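PDB 4ZOC: Lin1840 protein from Listeria innocua serovar 6a, which is a family 3 glycoside hydrolase that probably hydrolyses terminal, non-reducing beta-D-glucosyl residues to release beta-D-glucose, as part of beta-1,2-glucan metabolism. Local coordinates for residues G155-L160 and K658-F663; E373-L378 and L523-P528; G548-S553 and P594-G599; E640-Y645 and V676-T681. The protein carries 2 engineered substitutions. All blocks are in the same frame, centred on the assembly; numbering follows the deposited sequence.

How the contacts relate
The contacts run from the glycoside hydrolase family 3 C-terminal domain, through loops, to the junction between the TIM-barrel and fibronectin type III-like domains. Contact 2 touches contact 3, their centres about 12 Å apart, where Val376 and Leu378 pack on Gly548, Leu550 and Tyr596. Contact 3 meets contact 1 through Glu156 OE1, 2.9 Å from Ser553 N, and contact 4 through the salt bridge of Lys549 NZ with Glu640 OE2 (2.7 Å). Contacts 1 and 4 share a sheet in which strands 638-648 and 659-668 are neighbours. None includes Trp271, Trp409 or Glu473, which line a glucose pocket; the bound magnesium lies about 12 Å from the side chain of Lys661.

Contact 1: G155-L160 and K658-F663; sequences GEDPFL and KELKAF
Phe159 lays its ring over the backbone of Lys661, and this forms the tightly packed part of the contact. Lys661 CA makes a CH-pi contact 4.2 Å from the ring centroid and only 14° off the normal, while Lys661 O lies over the ring face, 3.3 Å from Phe159 CZ. With CG anti to the backbone N (chi1 -178°), the ring extends from the first turn of its helix toward the strand. Its base is close as well: Phe159 CB is 3.2 Å from Leu660 O. At the ring edge, near the plane, Phe159 CE2 meets Phe663 CD1 at 3.8 Å. Leu160 crosses Phe663 at about a right angle and brings CD1 to 3.5 Å from Phe663 CZ.

On the Asp157 side no direct hydrogen bond crosses the contact, and a water makes the polar link. It donates to both Asp157 OD1 and Leu660 O, and Tyr565 OH also bonds to OD1. Asp157 is the N-cap residue of the helix: its OD2 accepts from Leu160 N over 2.7 Å in a nearly straight bond (173°), with Leu660 CD2 against the same oxygen. Lys661, partly exposed, has its CB directed away from the helix segment; its NZ forms a salt bridge with Glu659 OE1 that includes a weak hydrogen bond, and Arg655 also pairs with OE1.

The contact joins helix 158-173 of the TIM-barrel domain to strand 659-668 of the fibronectin type III-like domain. This outer strand pairs with strand 638-648, where Lys661 and Ala662 form a classic beta bulge opposite Val644, and Arg112 of helix 112-128 makes a cation-pi contact with Phe663.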
loop_
_atom_site.group_PDB
_atom_site.type_symbol
_atom_site.label_atom_id
_atom_site.label_comp_id
_atom_site.label_asym_id
_atom_site.label_seq_id
_atom_site.Cartn_x
_atom_site.Cartn_y
_atom_site.Cartn_z
ATOM N N GLY A 155 11.938 5.019 -12.075
ATOM C CA GLY A 155 11.998 3.986 -11.025
ATOM C C GLY A 155 11.731 4.467 -9.591
ATOM O O GLY A 155 11.022 5.484 -9.353
ATOM N N GLU A 156 12.288 3.719 -8.641
ATOM C CA GLU A 156 11.955 3.897 -7.251
ATOM C C GLU A 156 12.836 4.920 -6.443
ATOM O O GLU A 156 12.599 5.176 -5.228
ATOM C CB GLU A 156 11.973 2.526 -6.550
ATOM C CG GLU A 156 13.367 2.039 -6.212
ATOM C CD GLU A 156 13.379 0.614 -5.737
ATOM O OE1 GLU A 156 12.513 -0.177 -6.235
ATOM O OE2 GLU A 156 14.262 0.270 -4.870
ATOM N N ASP A 157 13.799 5.544 -7.099
ATOM C CA ASP A 157 14.673 6.511 -6.412
ATOM C C ASP A 157 14.438 7.949 -6.796
ATOM O O ASP A 157 14.541 8.313 -7.956
ATOM C CB ASP A 157 16.142 6.203 -6.711
ATOM C CG ASP A 157 17.044 7.060 -5.867
ATOM O OD1 ASP A 157 16.852 7.018 -4.625
ATOM O OD2 ASP A 157 17.826 7.826 -6.450
ATOM N N PRO A 158 14.151 8.806 -5.812
ATOM C CA PRO A 158 13.865 10.206 -6.135
ATOM C C PRO A 158 15.087 10.901 -6.685
ATOM O O PRO A 158 14.912 11.804 -7.542
ATOM C CB PRO A 158 13.424 10.818 -4.821
ATOM C CG PRO A 158 13.097 9.672 -3.958
ATOM C CD PRO A 158 13.797 8.467 -4.439
ATOM N N PHE A 159 16.298 10.543 -6.198
ATOM C CA PHE A 159 17.535 11.246 -6.726
ATOM C C PHE A 159 17.822 10.914 -8.189
ATOM O O PHE A 159 17.962 11.834 -9.050
ATOM C CB PHE A 159 18.790 10.966 -5.887
ATOM C CG PHE A 159 20.007 11.679 -6.349
ATOM C CD1 PHE A 159 20.118 13.007 -6.175
ATOM C CD2 PHE A 159 21.013 11.007 -6.993
ATOM C CE1 PHE A 159 21.258 13.687 -6.618
ATOM C CE2 PHE A 159 22.121 11.654 -7.453
ATOM C CZ PHE A 159 22.225 12.999 -7.255
ATOM N N LEU A 160 17.922 9.631 -8.481
ATOM C CA LEU A 160 17.975 9.232 -9.842
ATOM C C LEU A 160 16.894 9.883 -10.670
ATOM O O LEU A 160 17.153 10.408 -11.806
ATOM C CB LEU A 160 17.859 7.705 -9.978
ATOM C CG LEU A 160 18.100 7.129 -11.348
ATOM C CD1 LEU A 160 19.461 7.530 -11.958
ATOM C CD2 LEU A 160 18.018 5.622 -11.378
ATOM N N LYS A 658 19.279 3.622 3.517
ATOM C CA LYS A 658 20.195 4.233 2.534
ATOM C C LYS A 658 19.367 5.101 1.571
ATOM O O LYS A 658 18.220 4.775 1.244
ATOM C CB LYS A 658 20.787 3.155 1.536
ATOM C CG LYS A 658 21.687 2.187 2.075
ATOM C CD LYS A 658 22.117 1.280 0.954
ATOM C CE LYS A 658 23.194 0.322 1.391
ATOM N NZ LYS A 658 23.168 -0.407 2.668
ATOM N N GLU A 659 20.030 6.135 1.034
ATOM C CA GLU A 659 19.479 6.865 -0.068
ATOM C C GLU A 659 20.574 7.135 -1.068
ATOM O O GLU A 659 21.671 7.598 -0.652
ATOM C CB GLU A 659 18.896 8.190 0.408
ATOM C CG GLU A 659 17.725 8.118 1.357
ATOM C CD GLU A 659 17.261 9.523 1.780
ATOM O OE1 GLU A 659 18.043 10.386 2.184
ATOM O OE2 GLU A 659 16.088 9.781 1.661
ATOM N N LEU A 660 20.311 6.941 -2.359
ATOM C CA LEU A 660 21.284 7.289 -3.360
ATOM C C LEU A 660 21.465 8.801 -3.442
ATOM O O LEU A 660 20.456 9.532 -3.502
ATOM C CB LEU A 660 20.856 6.821 -4.773
ATOM C CG LEU A 660 21.851 6.891 -5.901
ATOM C CD1 LEU A 660 22.988 5.881 -5.725
ATOM C CD2 LEU A 660 21.088 6.712 -7.226
ATOM N N LYS A 661 22.727 9.262 -3.441
ATOM C CA LYS A 661 23.005 10.687 -3.485
ATOM C C LYS A 661 24.051 11.070 -4.536
ATOM O O LYS A 661 24.269 12.275 -4.734
ATOM C CB LYS A 661 23.493 11.171 -2.121
ATOM C CG LYS A 661 22.513 11.044 -0.972
ATOM C CD LYS A 661 21.304 11.828 -1.109
ATOM C CE LYS A 661 20.468 11.676 0.176
ATOM N NZ LYS A 661 19.229 12.436 -0.085
ATOM N N ALA A 662 24.637 10.082 -5.246
ATOM C CA ALA A 662 25.507 10.338 -6.339
ATOM C C ALA A 662 25.674 9.081 -7.124
ATOM O O ALA A 662 25.602 7.973 -6.601
ATOM C CB ALA A 662 26.900 10.893 -5.879
ATOM N N PHE A 663 25.904 9.258 -8.406
ATOM C CA PHE A 663 26.243 8.117 -9.284
ATOM C C PHE A 663 26.988 8.611 -10.521
ATOM O O PHE A 663 26.750 9.750 -10.969
ATOM C CB PHE A 663 24.962 7.347 -9.690
ATOM C CG PHE A 663 24.001 8.159 -10.534
ATOM C CD1 PHE A 663 23.037 8.918 -9.949
ATOM C CD2 PHE A 663 24.087 8.140 -11.923
ATOM C CE1 PHE A 663 22.160 9.619 -10.715
ATOM C CE2 PHE A 663 23.191 8.866 -12.683
ATOM C CZ PHE A 663 22.222 9.622 -12.084
HETATM O O HOH W 1 17.772 9.125 -3.123
#

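Contact 2: E373-L378 and L523-P528; sequences ESAVLL and LELWFP
Glu524 O is gripped twice by the opposing segment. Val376 N donates to it over 2.8 Å, in the carbonyl plane and at an N-H...O angle of 162°, and Ala375 CA makes a CA-H...O contact with it at 3.2 Å. Glu524 N returns a bond to Val376 O, also 2.8 Å long, which completes an antiparallel hydrogen-bonded pair. Leu377 and Leu523 follow as a non-hydrogen-bonded pair.

On the sheet face of Leu377 and Leu523, the two side chains cross at about a right angle, their CD1 atoms 4.1 Å apart. Leu523 CD1 also rests against the strand backbone, 3.7 Å from Val376 O. Nearby, Ala375 CB meets Leu525 CD2 at 4.0 Å. Leu378 lies alongside Glu524, CD1 against CB at 3.9 Å. With CG anti to the backbone N (chi1 169°), Glu524 sets CG above the rim of the Trp526 indole, and the bend at chi2 (68°) turns the carboxylate so that OE1 accepts from Trp526 N at 2.9 Å; Asn506 takes OE2. Ser374 O approaches the indole edge at CD1, yet both this carbonyl and Trp526 NE1 are buried without a hydrogen-bonding partner.

The pairing adds strand 376-380, just after helix 361-374, as the outermost, antiparallel member of the mixed sheet of the glycoside hydrolase family 3 C-terminal domain. Strand 500-505 flanks 521-524 on its other side, helix 532-541 covers Ala375, Leu523 and Leu525, and helix 103-108 packs against Val376 and Trp526.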
loop_
_atom_site.group_PDB
_atom_site.type_symbol
_atom_site.label_atom_id
_atom_site.label_comp_id
_atom_site.label_asym_id
_atom_site.label_seq_id
_atom_site.Cartn_x
_atom_site.Cartn_y
_atom_site.Cartn_z
ATOM N N GLU A 373 23.027 0.748 -23.393
ATOM C CA GLU A 373 23.294 1.342 -22.032
ATOM C C GLU A 373 22.277 0.933 -20.959
ATOM O O GLU A 373 22.600 0.916 -19.773
ATOM C CB GLU A 373 23.273 2.894 -22.053
ATOM C CG GLU A 373 24.399 3.501 -22.882
ATOM C CD GLU A 373 25.736 3.389 -22.217
ATOM O OE1 GLU A 373 25.802 3.452 -20.967
ATOM O OE2 GLU A 373 26.708 3.189 -22.961
ATOM N N SER A 374 21.085 0.589 -21.389
ATOM C CA SER A 374 19.882 0.462 -20.551
ATOM C C SER A 374 19.500 -0.988 -20.184
ATOM O O SER A 374 18.820 -1.232 -19.181
ATOM C CB SER A 374 18.708 1.054 -21.303
ATOM O OG SER A 374 18.889 2.423 -21.494
ATOM N N ALA A 375 19.948 -1.932 -20.975
ATOM C CA ALA A 375 19.679 -3.362 -20.690
ATOM C C ALA A 375 20.415 -3.768 -19.410
ATOM O O ALA A 375 21.502 -3.207 -19.097
ATOM C CB ALA A 375 20.110 -4.237 -21.823
ATOM N N VAL A 376 19.888 -4.782 -18.725
ATOM C CA VAL A 376 20.453 -5.198 -17.426
ATOM C C VAL A 376 20.680 -6.682 -17.453
ATOM O O VAL A 376 19.788 -7.481 -17.670
ATOM C CB VAL A 376 19.582 -4.860 -16.210
ATOM C CG1 VAL A 376 20.306 -5.263 -14.926
ATOM C CG2 VAL A 376 19.194 -3.401 -16.215
ATOM N N LEU A 377 21.944 -7.028 -17.346
ATOM C CA LEU A 377 22.313 -8.431 -17.264
ATOM C C LEU A 377 22.070 -8.907 -15.885
ATOM O O LEU A 377 22.706 -8.437 -14.938
ATOM C CB LEU A 377 23.794 -8.634 -17.669
ATOM C CG LEU A 377 24.236 -10.133 -17.731
ATOM C CD1 LEU A 377 23.517 -10.989 -18.782
ATOM C CD2 LEU A 377 25.758 -10.223 -17.929
ATOM N N LEU A 378 21.158 -9.843 -15.732
ATOM C CA LEU A 378 20.707 -10.260 -14.361
ATOM C C LEU A 378 21.331 -11.574 -13.888
ATOM O O LEU A 378 21.574 -11.788 -12.655
ATOM C CB LEU A 378 19.191 -10.389 -14.365
ATOM C CG LEU A 378 18.392 -9.092 -14.531
ATOM C CD1 LEU A 378 16.938 -9.422 -14.588
ATOM C CD2 LEU A 378 18.759 -8.158 -13.398
ATOM N N LEU A 523 18.882 -11.792 -19.437
ATOM C CA LEU A 523 19.159 -10.435 -19.933
ATOM C C LEU A 523 17.831 -9.649 -20.079
ATOM O O LEU A 523 16.907 -10.028 -20.830
ATOM C CB LEU A 523 19.902 -10.518 -21.261
ATOM C CG LEU A 523 20.347 -9.140 -21.901
ATOM C CD1 LEU A 523 21.269 -8.367 -20.979
ATOM C CD2 LEU A 523 20.905 -9.349 -23.316
ATOM N N GLU A 524 17.740 -8.588 -19.294
ATOM C CA GLU A 524 16.585 -7.721 -19.250
ATOM C C GLU A 524 16.749 -6.591 -20.244
ATOM O O GLU A 524 17.574 -5.682 -20.050
ATOM C CB GLU A 524 16.397 -7.215 -17.814
ATOM C CG GLU A 524 15.352 -6.078 -17.687
ATOM C CD GLU A 524 13.940 -6.528 -17.975
ATOM O OE1 GLU A 524 13.596 -6.664 -19.204
ATOM O OE2 GLU A 524 13.206 -6.772 -16.994
ATOM N N LEU A 525 16.035 -6.702 -21.345
ATOM C CA LEU A 525 16.104 -5.699 -22.447
ATOM C C LEU A 525 15.059 -4.641 -22.322
ATOM O O LEU A 525 15.134 -3.659 -23.091
ATOM C CB LEU A 525 15.908 -6.339 -23.825
ATOM C CG LEU A 525 17.199 -7.079 -24.064
ATOM C CD1 LEU A 525 17.051 -8.519 -24.406
ATOM C CD2 LEU A 525 18.366 -6.383 -24.647
ATOM N N TRP A 526 14.088 -4.827 -21.407
ATOM C CA TRP A 526 12.907 -3.947 -21.306
ATOM C C TRP A 526 12.257 -3.852 -22.722
ATOM O O TRP A 526 12.090 -4.862 -23.415
ATOM C CB TRP A 526 13.296 -2.600 -20.759
ATOM C CG TRP A 526 13.912 -2.664 -19.375
ATOM C CD1 TRP A 526 15.205 -2.407 -19.027
ATOM C CD2 TRP A 526 13.200 -2.870 -18.149
ATOM N NE1 TRP A 526 15.344 -2.483 -17.633
ATOM C CE2 TRP A 526 14.123 -2.727 -17.079
ATOM C CE3 TRP A 526 11.855 -3.116 -17.839
ATOM C CZ2 TRP A 526 13.735 -2.911 -15.704
ATOM C CZ3 TRP A 526 11.480 -3.238 -16.478
ATOM C CH2 TRP A 526 12.427 -3.132 -15.445
ATOM N N PHE A 527 11.866 -2.677 -23.167
ATOM C CA PHE A 527 11.589 -2.499 -24.606
ATOM C C PHE A 527 12.595 -1.485 -25.134
ATOM O O PHE A 527 12.586 -0.336 -24.764
ATOM C CB PHE A 527 10.157 -2.052 -24.817
ATOM C CG PHE A 527 9.136 -3.085 -24.465
ATOM C CD1 PHE A 527 9.150 -4.359 -25.039
ATOM C CD2 PHE A 527 8.134 -2.796 -23.513
ATOM C CE1 PHE A 527 8.123 -5.256 -24.805
ATOM C CE2 PHE A 527 7.160 -3.685 -23.269
ATOM C CZ PHE A 527 7.137 -4.920 -23.901
ATOM N N PRO A 528 13.535 -1.935 -25.997
ATOM C CA PRO A 528 14.631 -1.025 -26.359
ATOM C C PRO A 528 14.289 0.005 -27.421
ATOM O O PRO A 528 15.061 0.988 -27.588
ATOM C CB PRO A 528 15.720 -1.943 -26.908
ATOM C CG PRO A 528 15.378 -3.295 -26.395
ATOM C CD PRO A 528 13.854 -3.335 -26.272
#

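Contact 3: G548-S553 and P594-G599; sequences GKLSMS and PFYPFG
Leu550 and Gly599 share the one direct hydrogen bond of the contact: Gly599 N donates to Leu550 O over 2.7 Å, at 166° and in the carbonyl plane. The positive phi of Gly599 (82°) favours glycine at this position in the loop. A second polar link runs through a water, which donates to Ser553 OG (2.7 Å) and accepts from Phe598 N (2.9 Å).

Two carbonyls approach the Phe598 ring differently. Leu550 O lies over one face, offset toward the rim, whereas Ser551 O comes to the edge near the ring plane, 3.5 Å from Phe598 CE1. Stacking with Tyr565 adds to the surroundings of this ring.

Among the carbon contacts, Leu550 CD1 presses on Tyr596 CB at 3.4 Å, and Ser553 CB meets Pro594 CB at 4.0 Å. The Lys549 chain bends at chi2 (-61°) and passes Gly599 O, with CD 3.4 Å away.

The two loop segments are thus joined without a regular strand pairing across them. One carbonyl, Leu550 O, both accepts a backbone bond and packs on an aromatic face, while the ring-edge approach of Ser551 O probably gains from the slightly positive aromatic hydrogens.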
loop_
_atom_site.group_PDB
_atom_site.type_symbol
_atom_site.label_atom_id
_atom_site.label_comp_id
_atom_site.label_asym_id
_atom_site.label_seq_id
_atom_site.Cartn_x
_atom_site.Cartn_y
_atom_site.Cartn_z
ATOM N N GLY A 548 23.811 -1.772 -17.706
ATOM C CA GLY A 548 22.662 -1.292 -16.953
ATOM C C GLY A 548 22.518 -1.896 -15.549
ATOM O O GLY A 548 23.071 -2.959 -15.230
ATOM N N LYS A 549 21.845 -1.124 -14.671
ATOM C CA LYS A 549 21.644 -1.502 -13.251
ATOM C C LYS A 549 20.173 -1.278 -13.006
ATOM O O LYS A 549 19.530 -0.402 -13.619
ATOM C CB LYS A 549 22.408 -0.619 -12.253
ATOM C CG LYS A 549 23.915 -0.564 -12.447
ATOM C CD LYS A 549 24.605 -1.923 -12.317
ATOM C CE LYS A 549 26.093 -1.687 -12.114
ATOM N NZ LYS A 549 26.909 -2.958 -11.945
ATOM N N LEU A 550 19.583 -2.117 -12.198
ATOM C CA LEU A 550 18.153 -1.956 -11.927
ATOM C C LEU A 550 17.859 -0.611 -11.271
ATOM O O LEU A 550 18.497 -0.272 -10.271
ATOM C CB LEU A 550 17.632 -3.138 -11.089
ATOM C CG LEU A 550 17.559 -4.492 -11.794
ATOM C CD1 LEU A 550 17.008 -5.479 -10.712
ATOM C CD2 LEU A 550 16.736 -4.556 -13.060
ATOM N N SER A 551 16.895 0.115 -11.848
ATOM C CA SER A 551 16.380 1.343 -11.205
ATOM C C SER A 551 15.057 1.116 -10.439
ATOM O O SER A 551 14.483 2.067 -9.797
ATOM C CB SER A 551 16.290 2.415 -12.277
ATOM O OG SER A 551 15.207 2.111 -13.084
ATOM N N MET A 552 14.580 -0.145 -10.465
ATOM C CA MET A 552 13.424 -0.580 -9.698
ATOM C C MET A 552 13.634 -2.027 -9.238
ATOM O O MET A 552 14.088 -2.874 -10.004
ATOM C CB MET A 552 12.169 -0.394 -10.503
ATOM C CG MET A 552 10.888 -0.472 -9.699
ATOM S SD MET A 552 9.423 -0.092 -10.682
ATOM C CE MET A 552 8.240 0.023 -9.334
ATOM N N SER A 553 13.235 -2.303 -8.010
ATOM C CA SER A 553 13.398 -3.625 -7.386
ATOM C C SER A 553 12.524 -4.653 -8.067
ATOM O O SER A 553 11.396 -4.339 -8.506
ATOM C CB SER A 553 12.990 -3.500 -5.893
ATOM O OG SER A 553 13.889 -2.665 -5.185
ATOM N N PRO A 594 14.176 -8.119 -2.002
ATOM C CA PRO A 594 13.638 -8.372 -3.327
ATOM C C PRO A 594 14.507 -9.427 -4.036
ATOM O O PRO A 594 15.637 -9.700 -3.592
ATOM C CB PRO A 594 13.742 -6.986 -4.023
ATOM C CG PRO A 594 14.927 -6.376 -3.348
ATOM C CD PRO A 594 14.870 -6.847 -1.902
ATOM N N PHE A 595 13.971 -10.049 -5.073
ATOM C CA PHE A 595 14.740 -11.027 -5.816
ATOM C C PHE A 595 15.995 -10.392 -6.396
ATOM O O PHE A 595 17.098 -10.957 -6.380
ATOM C CB PHE A 595 13.888 -11.716 -6.880
ATOM C CG PHE A 595 14.568 -12.928 -7.455
ATOM C CD1 PHE A 595 14.589 -14.088 -6.713
ATOM C CD2 PHE A 595 15.154 -12.909 -8.719
ATOM C CE1 PHE A 595 15.233 -15.186 -7.173
ATOM C CE2 PHE A 595 15.792 -14.010 -9.215
ATOM C CZ PHE A 595 15.820 -15.166 -8.418
ATOM N N TYR A 596 15.851 -9.207 -6.949
ATOM C CA TYR A 596 17.012 -8.378 -7.328
ATOM C C TYR A 596 16.798 -6.917 -6.870
ATOM O O TYR A 596 15.675 -6.393 -6.929
ATOM C CB TYR A 596 17.171 -8.294 -8.861
ATOM C CG TYR A 596 17.375 -9.636 -9.592
ATOM C CD1 TYR A 596 18.511 -10.383 -9.354
ATOM C CD2 TYR A 596 16.506 -10.060 -10.616
ATOM C CE1 TYR A 596 18.751 -11.550 -10.047
ATOM C CE2 TYR A 596 16.754 -11.211 -11.340
ATOM C CZ TYR A 596 17.875 -11.968 -11.034
ATOM O OH TYR A 596 18.155 -13.142 -11.751
ATOM N N PRO A 597 17.838 -6.301 -6.340
ATOM C CA PRO A 597 17.725 -4.984 -5.747
ATOM C C PRO A 597 18.119 -3.830 -6.649
ATOM O O PRO A 597 18.719 -4.015 -7.659
ATOM C CB PRO A 597 18.688 -5.076 -4.563
ATOM C CG PRO A 597 19.809 -5.926 -5.142
ATOM C CD PRO A 597 19.132 -6.947 -5.979
ATOM N N PHE A 598 17.782 -2.628 -6.175
ATOM C CA PHE A 598 18.116 -1.401 -6.774
ATOM C C PHE A 598 19.679 -1.398 -6.979
ATOM O O PHE A 598 20.449 -1.686 -6.059
ATOM C CB PHE A 598 17.751 -0.257 -5.885
ATOM C CG PHE A 598 18.025 1.111 -6.514
ATOM C CD1 PHE A 598 17.089 1.711 -7.358
ATOM C CD2 PHE A 598 19.223 1.763 -6.284
ATOM C CE1 PHE A 598 17.338 2.947 -7.928
ATOM C CE2 PHE A 598 19.503 3.025 -6.857
ATOM C CZ PHE A 598 18.550 3.607 -7.669
ATOM N N GLY A 599 20.084 -0.963 -8.147
ATOM C CA GLY A 599 21.478 -0.710 -8.488
ATOM C C GLY A 599 22.229 -1.984 -8.898
ATOM O O GLY A 599 23.377 -1.895 -9.192
HETATM O O HOH W 2 16.204 -2.801 -3.749
#

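Contact 4: E640-Y645 and V676-T681; sequences EVIQVY and VTFELT
Val644, Phe678 and Ile642 form the centre of a contact between the two layers of a fibronectin type III-like beta sandwich. Strands 640-645 and 676-680 belong to different sheets; their axes come within 9.7 Å, and their N-to-C directions differ by 26°. No hydrogen bond joins them, and the interlayer packing is carried by aliphatic and aromatic carbons.

The Phe678 ring lies between the layers. Val644 CG2 sits over one ring face in a CH-pi contact, 4.1 Å from the centroid and 26° off the normal, displaced toward the CD2-CE2 side. Its other methyl, CG1, is anti to the backbone N (chi1 -178°) and reaches Leu680 CD1 at 3.7 Å, so that the two branches of one valine meet successive inward residues of the opposite strand. Ile642 also divides its contacts: CG2 approaches the far part of the same ring, 3.8 Å from both Phe678 CE2 and CZ, while the longer branch extends toward Val676.

Around this core, Ala662 of strand 659-668 packs on Phe678, and Ile630 of strand 624-632 packs on Ile642. On the opposite side of strand 640-645, Tyr645 OH donates to Gln643 OE1 over 2.6 Å, in the carbonyl plane. The closest carbon approach is at Val676, which is partly exposed: its CG2 and Ile642 CD1 are only 3.5 Å apart, somewhat less than two methyl groups normally keep.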
loop_
_atom_site.group_PDB
_atom_site.type_symbol
_atom_site.label_atom_id
_atom_site.label_comp_id
_atom_site.label_asym_id
_atom_site.label_seq_id
_atom_site.Cartn_x
_atom_site.Cartn_y
_atom_site.Cartn_z
ATOM N N GLU A 640 31.051 0.467 -15.545
ATOM C CA GLU A 640 30.551 0.171 -14.227
ATOM C C GLU A 640 29.846 1.432 -13.730
ATOM O O GLU A 640 30.220 2.574 -14.079
ATOM C CB GLU A 640 31.734 -0.159 -13.278
ATOM C CG GLU A 640 31.345 -0.517 -11.839
ATOM C CD GLU A 640 30.368 -1.692 -11.753
ATOM O OE1 GLU A 640 30.736 -2.860 -11.476
ATOM O OE2 GLU A 640 29.162 -1.432 -11.997
ATOM N N VAL A 641 28.830 1.251 -12.897
ATOM C CA VAL A 641 28.081 2.396 -12.287
ATOM C C VAL A 641 28.481 2.481 -10.850
ATOM O O VAL A 641 28.017 1.694 -10.007
ATOM C CB VAL A 641 26.522 2.292 -12.476
ATOM C CG1 VAL A 641 25.800 3.499 -11.842
ATOM C CG2 VAL A 641 26.200 2.217 -13.925
ATOM N N ILE A 642 29.333 3.485 -10.552
ATOM C CA ILE A 642 29.713 3.772 -9.146
ATOM C C ILE A 642 28.517 4.500 -8.524
ATOM O O ILE A 642 28.005 5.444 -9.123
ATOM C CB ILE A 642 30.947 4.646 -9.032
ATOM C CG1 ILE A 642 32.131 3.964 -9.750
ATOM C CG2 ILE A 642 31.173 5.022 -7.593
ATOM C CD1 ILE A 642 33.399 4.814 -9.964
ATOM N N GLN A 643 28.060 4.015 -7.372
ATOM C CA GLN A 643 26.922 4.563 -6.614
ATOM C C GLN A 643 27.371 4.986 -5.234
ATOM O O GLN A 643 28.076 4.221 -4.566
ATOM C CB GLN A 643 25.795 3.521 -6.492
ATOM C CG GLN A 643 25.324 3.051 -7.863
ATOM C CD GLN A 643 24.711 1.704 -7.897
ATOM O OE1 GLN A 643 23.888 1.343 -7.060
ATOM N NE2 GLN A 643 25.057 0.962 -8.894
ATOM N N VAL A 644 26.891 6.151 -4.803
ATOM C CA VAL A 644 27.142 6.626 -3.423
ATOM C C VAL A 644 25.817 6.854 -2.730
ATOM O O VAL A 644 24.969 7.627 -3.204
ATOM C CB VAL A 644 27.987 7.902 -3.409
ATOM C CG1 VAL A 644 28.259 8.339 -1.991
ATOM C CG2 VAL A 644 29.253 7.719 -4.226
ATOM N N TYR A 645 25.695 6.209 -1.556
ATOM C CA TYR A 645 24.557 6.312 -0.698
ATOM C C TYR A 645 24.893 6.946 0.656
ATOM O O TYR A 645 26.020 6.824 1.202
ATOM C CB TYR A 645 23.960 4.913 -0.493
ATOM C CG TYR A 645 23.524 4.172 -1.729
ATOM C CD1 TYR A 645 24.426 3.433 -2.451
ATOM C CD2 TYR A 645 22.193 4.118 -2.082
ATOM C CE1 TYR A 645 24.050 2.705 -3.575
ATOM C CE2 TYR A 645 21.779 3.459 -3.246
ATOM C CZ TYR A 645 22.696 2.754 -3.965
ATOM O OH TYR A 645 22.337 2.070 -5.072
ATOM N N VAL A 676 37.214 9.251 -9.901
ATOM C CA VAL A 676 36.054 10.136 -10.081
ATOM C C VAL A 676 35.781 10.697 -8.730
ATOM O O VAL A 676 36.088 10.078 -7.688
ATOM C CB VAL A 676 34.788 9.475 -10.754
ATOM C CG1 VAL A 676 34.876 9.484 -12.264
ATOM C CG2 VAL A 676 34.569 8.067 -10.316
ATOM N N THR A 677 35.273 11.902 -8.722
ATOM C CA THR A 677 35.027 12.574 -7.451
ATOM C C THR A 677 33.586 12.956 -7.382
ATOM O O THR A 677 32.974 13.294 -8.381
ATOM C CB THR A 677 35.912 13.827 -7.246
ATOM O OG1 THR A 677 35.690 14.721 -8.350
ATOM C CG2 THR A 677 37.318 13.444 -7.234
ATOM N N PHE A 678 33.009 12.851 -6.205
ATOM C CA PHE A 678 31.592 13.260 -6.024
ATOM C C PHE A 678 31.526 14.303 -4.922
ATOM O O PHE A 678 32.255 14.214 -3.975
ATOM C CB PHE A 678 30.719 12.064 -5.616
ATOM C CG PHE A 678 30.742 10.911 -6.545
ATOM C CD1 PHE A 678 29.939 10.898 -7.683
ATOM C CD2 PHE A 678 31.567 9.835 -6.311
ATOM C CE1 PHE A 678 29.955 9.803 -8.505
ATOM C CE2 PHE A 678 31.576 8.743 -7.126
ATOM C CZ PHE A 678 30.777 8.733 -8.232
ATOM N N GLU A 679 30.661 15.294 -5.027
ATOM C CA GLU A 679 30.408 16.252 -3.921
ATOM C C GLU A 679 29.035 15.960 -3.353
ATOM O O GLU A 679 28.021 16.055 -4.059
ATOM C CB GLU A 679 30.461 17.698 -4.434
ATOM C CG GLU A 679 30.264 18.723 -3.315
ATOM C CD GLU A 679 30.269 20.144 -3.757
ATOM O OE1 GLU A 679 30.228 20.989 -2.870
ATOM O OE2 GLU A 679 30.301 20.429 -4.969
ATOM N N LEU A 680 28.963 15.587 -2.079
ATOM C CA LEU A 680 27.647 15.409 -1.444
ATOM C C LEU A 680 27.496 16.690 -0.664
ATOM O O LEU A 680 28.210 16.884 0.344
ATOM C CB LEU A 680 27.634 14.181 -0.528
ATOM C CG LEU A 680 28.071 12.824 -1.152
ATOM C CD1 LEU A 680 27.874 11.638 -0.262
ATOM C CD2 LEU A 680 27.372 12.576 -2.411
ATOM N N THR A 681 26.619 17.577 -1.140
ATOM C CA THR A 681 26.431 18.892 -0.490
ATOM C C THR A 681 25.656 18.663 0.759
ATOM O O THR A 681 25.137 17.556 0.977
ATOM C CB THR A 681 25.684 19.899 -1.359
ATOM O OG1 THR A 681 24.330 19.494 -1.488
ATOM C CG2 THR A 681 26.330 20.097 -2.710
#